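Local atomic coordinates of PHD finger protein 3 (Homo sapiens, PDB entry 6Q2V), a protein that probably binds zinc ions, most likely through its zinc-finger region, and is represented here by its SPOC domain. Residues D47-G52 and N109-V114; Y63-K68 and P129-P134; Q113-Y118 and I153-K158. All blocks are in the same frame, centred on the assembly; numbering follows the deposited sequence.

Contact 1 of 3, residues D47-G52 and N109-V114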
# COMPACT_ATOMS: atom_id res chain seq x y z
N ASP A 47 -3.32 -10.73 -9.88
CA ASP A 47 -3.29 -11.78 -8.88
C ASP A 47 -2.01 -11.77 -8.05
O ASP A 47 -1.97 -12.41 -7.00
CB ASP A 47 -3.46 -13.14 -9.54
CG ASP A 47 -4.88 -13.40 -9.99
OD1 ASP A 47 -5.66 -12.42 -10.11
OD2 ASP A 47 -5.23 -14.58 -10.22
N SER A 48 -0.97 -11.06 -8.49
CA SER A 48 0.29 -11.01 -7.77
C SER A 48 0.95 -9.66 -8.00
O SER A 48 1.04 -9.20 -9.14
CB SER A 48 1.22 -12.14 -8.22
OG SER A 48 2.44 -12.13 -7.49
N ILE A 49 1.41 -9.04 -6.92
CA ILE A 49 2.06 -7.74 -6.97
C ILE A 49 3.55 -7.96 -6.75
O ILE A 49 3.97 -8.36 -5.65
CB ILE A 49 1.49 -6.77 -5.93
CG1 ILE A 49 -0.00 -6.54 -6.17
CG2 ILE A 49 2.25 -5.45 -5.95
CD1 ILE A 49 -0.63 -5.56 -5.21
N GLN A 50 4.35 -7.70 -7.77
CA GLN A 50 5.80 -7.82 -7.66
C GLN A 50 6.37 -6.53 -7.08
O GLN A 50 6.22 -5.46 -7.68
CB GLN A 50 6.42 -8.12 -9.02
CG GLN A 50 5.71 -9.20 -9.82
CD GLN A 50 5.84 -10.58 -9.19
OE1 GLN A 50 6.84 -10.88 -8.54
NE2 GLN A 50 4.83 -11.42 -9.39
N VAL A 51 7.00 -6.63 -5.92
CA VAL A 51 7.68 -5.50 -5.29
C VAL A 51 9.15 -5.60 -5.66
O VAL A 51 9.85 -6.54 -5.25
CB VAL A 51 7.48 -5.50 -3.77
CG1 VAL A 51 8.43 -4.52 -3.11
CG2 VAL A 51 6.04 -5.17 -3.42
N GLY A 52 9.64 -4.64 -6.44
CA GLY A 52 10.96 -4.77 -7.03
C GLY A 52 11.98 -3.72 -6.66
O GLY A 52 12.77 -3.30 -7.51
N ASN A 109 4.62 -4.05 -11.42
CA ASN A 109 3.73 -4.41 -12.51
C ASN A 109 3.30 -3.17 -13.30
O ASN A 109 3.20 -2.07 -12.77
CB ASN A 109 2.49 -5.13 -11.98
CG ASN A 109 2.81 -6.48 -11.37
OD1 ASN A 109 2.45 -6.75 -10.23
ND2 ASN A 109 3.49 -7.33 -12.13
N ASN A 110 3.07 -3.38 -14.60
CA ASN A 110 2.43 -2.37 -15.45
C ASN A 110 0.93 -2.57 -15.31
O ASN A 110 0.34 -3.43 -15.98
CB ASN A 110 2.89 -2.53 -16.90
CG ASN A 110 2.94 -1.22 -17.65
OD1 ASN A 110 2.85 -0.15 -17.05
ND2 ASN A 110 3.09 -1.30 -18.97
N MSE A 111 0.30 -1.79 -14.44
CA MSE A 111 -1.09 -2.06 -14.09
C MSE A 111 -2.06 -1.15 -14.84
O MSE A 111 -1.66 -0.21 -15.53
CB MSE A 111 -1.28 -1.92 -12.58
CG MSE A 111 -0.41 -2.87 -11.75
SE MSE A 111 -0.57 -2.54 -9.83
CE MSE A 111 0.37 -4.11 -9.14
N LYS A 112 -3.35 -1.46 -14.68
CA LYS A 112 -4.42 -0.84 -15.46
C LYS A 112 -4.37 0.68 -15.37
O LYS A 112 -4.25 1.38 -16.38
CB LYS A 112 -5.77 -1.38 -14.98
CG LYS A 112 -6.94 -0.42 -15.14
CD LYS A 112 -7.44 -0.37 -16.57
CE LYS A 112 -8.86 0.17 -16.62
NZ LYS A 112 -9.87 -0.92 -16.65
N GLN A 113 -4.47 1.22 -14.15
CA GLN A 113 -4.49 2.65 -13.97
C GLN A 113 -3.50 3.14 -12.93
O GLN A 113 -3.44 4.35 -12.69
CB GLN A 113 -5.90 3.13 -13.57
CG GLN A 113 -6.37 4.36 -14.32
CD GLN A 113 -7.76 4.80 -13.92
OE1 GLN A 113 -8.76 4.23 -14.37
NE2 GLN A 113 -7.84 5.81 -13.07
N VAL A 114 -2.75 2.25 -12.29
CA VAL A 114 -1.88 2.72 -11.22
C VAL A 114 -0.68 3.40 -11.87
O VAL A 114 0.01 2.81 -12.70
CB VAL A 114 -1.48 1.59 -10.25
CG1 VAL A 114 -2.69 0.71 -9.95
CG2 VAL A 114 -0.25 0.76 -10.70

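Contact 2 of 3, residues Y63-K68 and P129-P134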
# COMPACT_ATOMS: atom_id res chain seq x y z
N TYR A 63 6.66 13.42 -3.54
CA TYR A 63 5.82 13.11 -4.69
C TYR A 63 4.34 13.17 -4.32
O TYR A 63 3.51 13.61 -5.13
CB TYR A 63 6.19 11.73 -5.24
CG TYR A 63 5.32 11.24 -6.38
CD1 TYR A 63 4.99 12.08 -7.44
CD2 TYR A 63 4.84 9.94 -6.39
CE1 TYR A 63 4.20 11.63 -8.48
CE2 TYR A 63 4.04 9.49 -7.43
CZ TYR A 63 3.73 10.34 -8.47
OH TYR A 63 2.94 9.89 -9.50
N VAL A 64 4.00 12.74 -3.11
CA VAL A 64 2.61 12.81 -2.65
C VAL A 64 2.19 14.26 -2.44
O VAL A 64 1.03 14.62 -2.70
CB VAL A 64 2.43 11.97 -1.38
CG1 VAL A 64 1.12 12.29 -0.69
CG2 VAL A 64 2.52 10.48 -1.71
N GLU A 65 3.11 15.12 -1.99
CA GLU A 65 2.76 16.52 -1.77
C GLU A 65 2.43 17.22 -3.08
O GLU A 65 1.42 17.94 -3.18
CB GLU A 65 3.90 17.23 -1.04
CG GLU A 65 3.45 18.03 0.17
CD GLU A 65 2.84 17.15 1.25
OE1 GLU A 65 3.51 16.20 1.69
OE2 GLU A 65 1.69 17.42 1.66
N LYS A 66 3.26 17.03 -4.10
CA LYS A 66 3.00 17.64 -5.40
C LYS A 66 1.81 16.99 -6.11
O LYS A 66 1.23 17.61 -7.01
CB LYS A 66 4.24 17.56 -6.28
CG LYS A 66 5.53 17.86 -5.54
CD LYS A 66 6.57 18.51 -6.45
CE LYS A 66 7.62 19.24 -5.63
NZ LYS A 66 8.36 18.32 -4.72
N ILE A 67 1.44 15.77 -5.73
CA ILE A 67 0.28 15.12 -6.33
C ILE A 67 -1.02 15.60 -5.70
O ILE A 67 -2.09 15.42 -6.30
CB ILE A 67 0.41 13.60 -6.23
CG1 ILE A 67 -0.14 12.93 -7.49
CG2 ILE A 67 -0.33 13.06 -5.01
CD1 ILE A 67 -0.02 11.44 -7.46
N LYS A 68 -0.97 16.20 -4.51
CA LYS A 68 -2.16 16.79 -3.91
C LYS A 68 -2.41 18.21 -4.39
O LYS A 68 -3.55 18.67 -4.36
CB LYS A 68 -2.04 16.77 -2.38
CG LYS A 68 -1.94 15.37 -1.79
CD LYS A 68 -2.62 15.28 -0.43
CE LYS A 68 -1.67 15.68 0.69
NZ LYS A 68 -2.28 15.46 2.03
N PRO A 129 2.28 8.96 9.15
CA PRO A 129 3.05 10.02 8.50
C PRO A 129 2.18 11.23 8.18
O PRO A 129 0.98 11.10 7.90
CB PRO A 129 3.58 9.35 7.23
CG PRO A 129 3.63 7.91 7.57
CD PRO A 129 2.45 7.66 8.47
N HIS A 130 2.80 12.40 8.22
CA HIS A 130 2.04 13.64 8.05
C HIS A 130 1.33 13.79 6.70
O HIS A 130 0.27 14.44 6.69
CB HIS A 130 2.95 14.85 8.33
CG HIS A 130 4.25 14.84 7.58
ND1 HIS A 130 5.17 13.82 7.67
CD2 HIS A 130 4.79 15.75 6.73
CE1 HIS A 130 6.21 14.09 6.91
NE2 HIS A 130 6.01 15.26 6.33
N PRO A 131 1.81 13.27 5.57
CA PRO A 131 1.11 13.55 4.30
C PRO A 131 -0.19 12.79 4.11
O PRO A 131 -1.00 13.20 3.27
CB PRO A 131 2.14 13.18 3.23
CG PRO A 131 3.45 13.24 3.93
CD PRO A 131 3.15 12.71 5.30
N LEU A 132 -0.43 11.69 4.82
CA LEU A 132 -1.71 11.00 4.73
C LEU A 132 -2.73 11.53 5.73
O LEU A 132 -3.74 10.87 5.97
CB LEU A 132 -1.52 9.49 4.92
CG LEU A 132 -0.31 8.95 4.15
CD1 LEU A 132 -0.03 7.51 4.53
CD2 LEU A 132 -0.56 9.09 2.66
N VAL A 133 -2.50 12.74 6.23
CA VAL A 133 -3.04 13.27 7.48
C VAL A 133 -4.52 12.92 7.71
O VAL A 133 -4.75 11.89 8.37
CB VAL A 133 -2.67 14.77 7.58
CG1 VAL A 133 -3.06 15.54 6.30
CG2 VAL A 133 -3.19 15.40 8.85
N PRO A 134 -5.59 13.64 7.22
CA PRO A 134 -6.93 13.14 7.57
C PRO A 134 -7.43 12.13 6.56
O PRO A 134 -7.38 12.36 5.35
CB PRO A 134 -7.79 14.41 7.60
CG PRO A 134 -7.08 15.38 6.70
CD PRO A 134 -5.76 14.76 6.27

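Contact 3 of 3, residues Q113-Y118 and I153-K158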
# COMPACT_ATOMS: atom_id res chain seq x y z
N GLN A 113 -4.47 1.22 -14.15
CA GLN A 113 -4.49 2.65 -13.97
C GLN A 113 -3.50 3.14 -12.93
O GLN A 113 -3.44 4.35 -12.69
CB GLN A 113 -5.90 3.13 -13.57
CG GLN A 113 -6.37 4.36 -14.32
CD GLN A 113 -7.76 4.80 -13.92
OE1 GLN A 113 -8.76 4.23 -14.37
NE2 GLN A 113 -7.84 5.81 -13.07
N VAL A 114 -2.75 2.25 -12.29
CA VAL A 114 -1.88 2.72 -11.22
C VAL A 114 -0.68 3.40 -11.87
O VAL A 114 0.01 2.81 -12.70
CB VAL A 114 -1.48 1.59 -10.25
CG1 VAL A 114 -2.69 0.71 -9.95
CG2 VAL A 114 -0.25 0.76 -10.70
N LYS A 115 -0.53 4.70 -11.61
CA LYS A 115 0.67 5.40 -12.05
C LYS A 115 1.87 4.91 -11.26
O LYS A 115 2.93 4.60 -11.82
CB LYS A 115 0.48 6.92 -11.90
CG LYS A 115 -0.50 7.51 -12.90
CD LYS A 115 -0.02 7.33 -14.33
CE LYS A 115 1.04 8.37 -14.66
NZ LYS A 115 1.51 8.26 -16.07
N ASP A 116 1.69 4.77 -9.94
CA ASP A 116 2.70 4.22 -9.06
C ASP A 116 2.02 3.63 -7.84
O ASP A 116 0.93 4.06 -7.44
CB ASP A 116 3.71 5.29 -8.63
CG ASP A 116 4.74 5.59 -9.71
OD1 ASP A 116 4.93 6.78 -10.03
OD2 ASP A 116 5.34 4.64 -10.24
N MSE A 117 2.66 2.62 -7.25
CA MSE A 117 2.17 2.02 -6.02
C MSE A 117 3.33 1.77 -5.05
O MSE A 117 4.37 1.24 -5.44
CB MSE A 117 1.43 0.71 -6.30
CG MSE A 117 1.04 -0.05 -5.04
SE MSE A 117 -0.29 -1.44 -5.35
CE MSE A 117 -0.45 -2.10 -3.53
N TYR A 118 3.13 2.16 -3.79
CA TYR A 118 4.17 2.07 -2.78
C TYR A 118 3.66 1.28 -1.58
O TYR A 118 2.56 1.54 -1.08
CB TYR A 118 4.63 3.46 -2.34
CG TYR A 118 5.13 4.32 -3.48
CD1 TYR A 118 6.45 4.26 -3.90
CD2 TYR A 118 4.27 5.21 -4.13
CE1 TYR A 118 6.90 5.04 -4.95
CE2 TYR A 118 4.72 6.00 -5.17
CZ TYR A 118 6.04 5.91 -5.58
OH TYR A 118 6.48 6.70 -6.61
N ILE A 153 -1.53 5.17 -6.33
CA ILE A 153 -1.61 6.44 -7.04
C ILE A 153 -2.23 6.18 -8.40
O ILE A 153 -1.69 5.41 -9.20
CB ILE A 153 -0.22 7.09 -7.17
CG1 ILE A 153 0.17 7.79 -5.87
CG2 ILE A 153 -0.20 8.06 -8.35
CD1 ILE A 153 1.64 7.71 -5.54
N ARG A 154 -3.38 6.81 -8.66
CA ARG A 154 -4.16 6.54 -9.86
C ARG A 154 -4.54 7.84 -10.55
O ARG A 154 -4.78 8.86 -9.90
CB ARG A 154 -5.43 5.74 -9.53
CG ARG A 154 -5.34 4.89 -8.28
CD ARG A 154 -6.69 4.33 -7.89
NE ARG A 154 -7.18 3.37 -8.88
CZ ARG A 154 -8.36 2.76 -8.82
NH1 ARG A 154 -9.18 3.02 -7.82
NH2 ARG A 154 -8.71 1.90 -9.76
N GLN A 155 -4.63 7.78 -11.88
CA GLN A 155 -5.00 8.94 -12.67
C GLN A 155 -6.47 9.30 -12.45
O GLN A 155 -7.33 8.42 -12.35
CB GLN A 155 -4.74 8.67 -14.15
CG GLN A 155 -4.94 9.86 -15.06
CD GLN A 155 -3.74 10.78 -15.12
OE1 GLN A 155 -2.60 10.34 -14.96
NE2 GLN A 155 -3.99 12.07 -15.34
N LYS A 156 -6.75 10.60 -12.37
CA LYS A 156 -8.08 11.09 -12.02
C LYS A 156 -8.99 11.08 -13.24
O LYS A 156 -8.71 11.75 -14.23
CB LYS A 156 -7.95 12.51 -11.45
CG LYS A 156 -9.25 13.22 -11.14
CD LYS A 156 -9.17 13.89 -9.78
CE LYS A 156 -9.81 15.27 -9.79
NZ LYS A 156 -9.12 16.20 -8.84
N LEU A 157 -10.08 10.31 -13.17
CA LEU A 157 -11.06 10.27 -14.26
C LEU A 157 -12.32 9.55 -13.80
O LEU A 157 -12.38 9.02 -12.68
CB LEU A 157 -10.48 9.60 -15.51
CG LEU A 157 -9.78 8.25 -15.36
CD1 LEU A 157 -10.76 7.11 -15.57
CD2 LEU A 157 -8.62 8.13 -16.33
N LYS A 158 -13.33 9.56 -14.67
CA LYS A 158 -14.60 8.86 -14.48
C LYS A 158 -14.83 7.97 -15.69
O LYS A 158 -14.73 8.44 -16.83
CB LYS A 158 -15.75 9.85 -14.31
CG LYS A 158 -16.13 10.15 -12.87
CD LYS A 158 -17.10 11.32 -12.77
CE LYS A 158 -18.39 11.07 -13.54
NZ LYS A 158 -19.07 9.82 -13.10

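Contact 1 of 3, residues D47-G52 and N109-V114
Ile49 offers its side chain to the selenomethionine Met111. The terminal methyl CE of Met111 reaches Ile49 CG1 at 3.9 Å and is equally near the CG2 branch, settling in the fork between the two. Met111 runs out straight beyond CG, with chi2 175° and chi3 170°, and this extension carries its methyl across to the strand, where the two side chains cross at about a right angle. One residue on, Gln50 supplies the polar link. Its backbone N donates to Asn109 OD1 over 3.3 Å with an N-H...O angle of 162°, a fairly straight bond in which the donor stands above the amide plane and not within it. The amide nitrogen of Asn109 turns to the aliphatic part of Gln50, ND2 lying 3.7 Å from CG, and the amide planes of the two residues are nearly perpendicular. Asn109 thus uses its side chain to extend the pairing along the strand, since the backbone of Gln50 also bonds to that of Ala108 just before it. The loop that follows strand 104-107 is thereby tied to strand 48-55 at the domain surface. Strand 15-21 flanks strand 48-55 as well, with backbone bonds from Ile49 to Phe18 and Asn20, while Trp15 packs on the Ile49 side chain. Leu45 and Pro46, in the connection between helix 41-44 and strand 48-55, touch Met111, and the loop is thus lodged between that connection and strand 48-55.

Contact 2 of 3, residues Y63-K68 and P129-P134
Pro131 and Lys68 join a short 3-10 turn to helix 57-69, in a partly buried helix-to-loop contact where the long connection between strands 114-122 and 147-155 passes over the helix. One hydrogen bond and the proline ring carry it. Lys68 reaches from the helix and gives its ammonium NZ to the backbone O of Pro131 at 2.9 Å, approaching at a C=O...N angle of 148° and tilted 20° from the carbonyl plane. The lysine's CG is anti to its own carbonyl carbon (chi1 -62°), and bends at chi2 and chi3 then steer the chain to that oxygen. Pro131 turns its CB toward the helix, and CB and CG do the touching. CB packs on Val64 CG1 at 4.1 Å, the two side chains crossing at about a right angle, and the carboxylate of Glu65 comes to the same part of the ring, OE1 lying 3.7 Å from Pro131 CB and as near to CG. Trp61, one turn back on the helix, also touches Pro131, while Val64 continues inward to Leu151 and Ile75 of the sheet. The loop is therefore fastened by a mixture of forces: apolar packing on the buried side of the ring, and at the outer margin a lysine charge that would probably polarise the peptide carbonyl it grips.

Contact 3 of 3, residues Q113-Y118 and I153-K158
Lys115 and Asp116 both face Ile153 in a classic beta bulge of an antiparallel pairing, Lys115 N donating to Ile153 O at 2.8 Å and Ile153 N to Asp116 O at 2.9 Å. The second bond lies almost in line with the acceptor carbonyl (C=O...N 176°), and Val114 CA adds a CA-H...O contact to Ile153 O. Ile153 brings its CD1 to the edge of the Tyr118 ring, in the ring plane and 3.5 Å from CE2. Its CG2, anti to the backbone N, turns to Lys115 CB instead. Lys115 and Gln155 lie side by side, the lysine methylenes running past Gln155 OE1. Ahead of the bulge, Gln113 reaches over the departing strand: NE2 lies 2.8 Å from Gln155 O, and OE1 meets Leu157 CD1 at 3.7 Å, with a weak hydrogen bond to Arg159 besides. An alanine here has no amide, which would probably leave Leu157 CD1 without its neighbour and Arg159 without its weak acceptor, freeing the tail to move. Arg154, on the same face as Val114, sends its guanidinium away to Asp44 and to the carbonyl of Glu39. Buried packing of Ile153 and Tyr118 toward helix 57-69 thus backs the bulge, whereas the Gln113 amide lies against the chain where strand 147-155 gives way to the tail, a more weakly held end.

In the fold
All three contacts belong to the SPOC domain. Their segments come along the chain as 47-52, 63-68, 109-114, 113-118, 129-134 and 153-158, so contact 2 interlocks with both others, while contacts 1 and 3 share Gln113 and Val114. Contact 3 sits between the other two, its centre about 11 Å from that of contact 1 and 15 Å from that of contact 2; the latter two are 22 Å apart and do not touch. Met117 packs on Ile49 at one end, and Tyr63 and Ile67 of helix 57-69 pack on Ile153 at the other. Loop 109-114 runs directly into strand 114-122, whose pairing with strand 147-155 places Ile153 under helix 57-69, joining loop, sheet and helix.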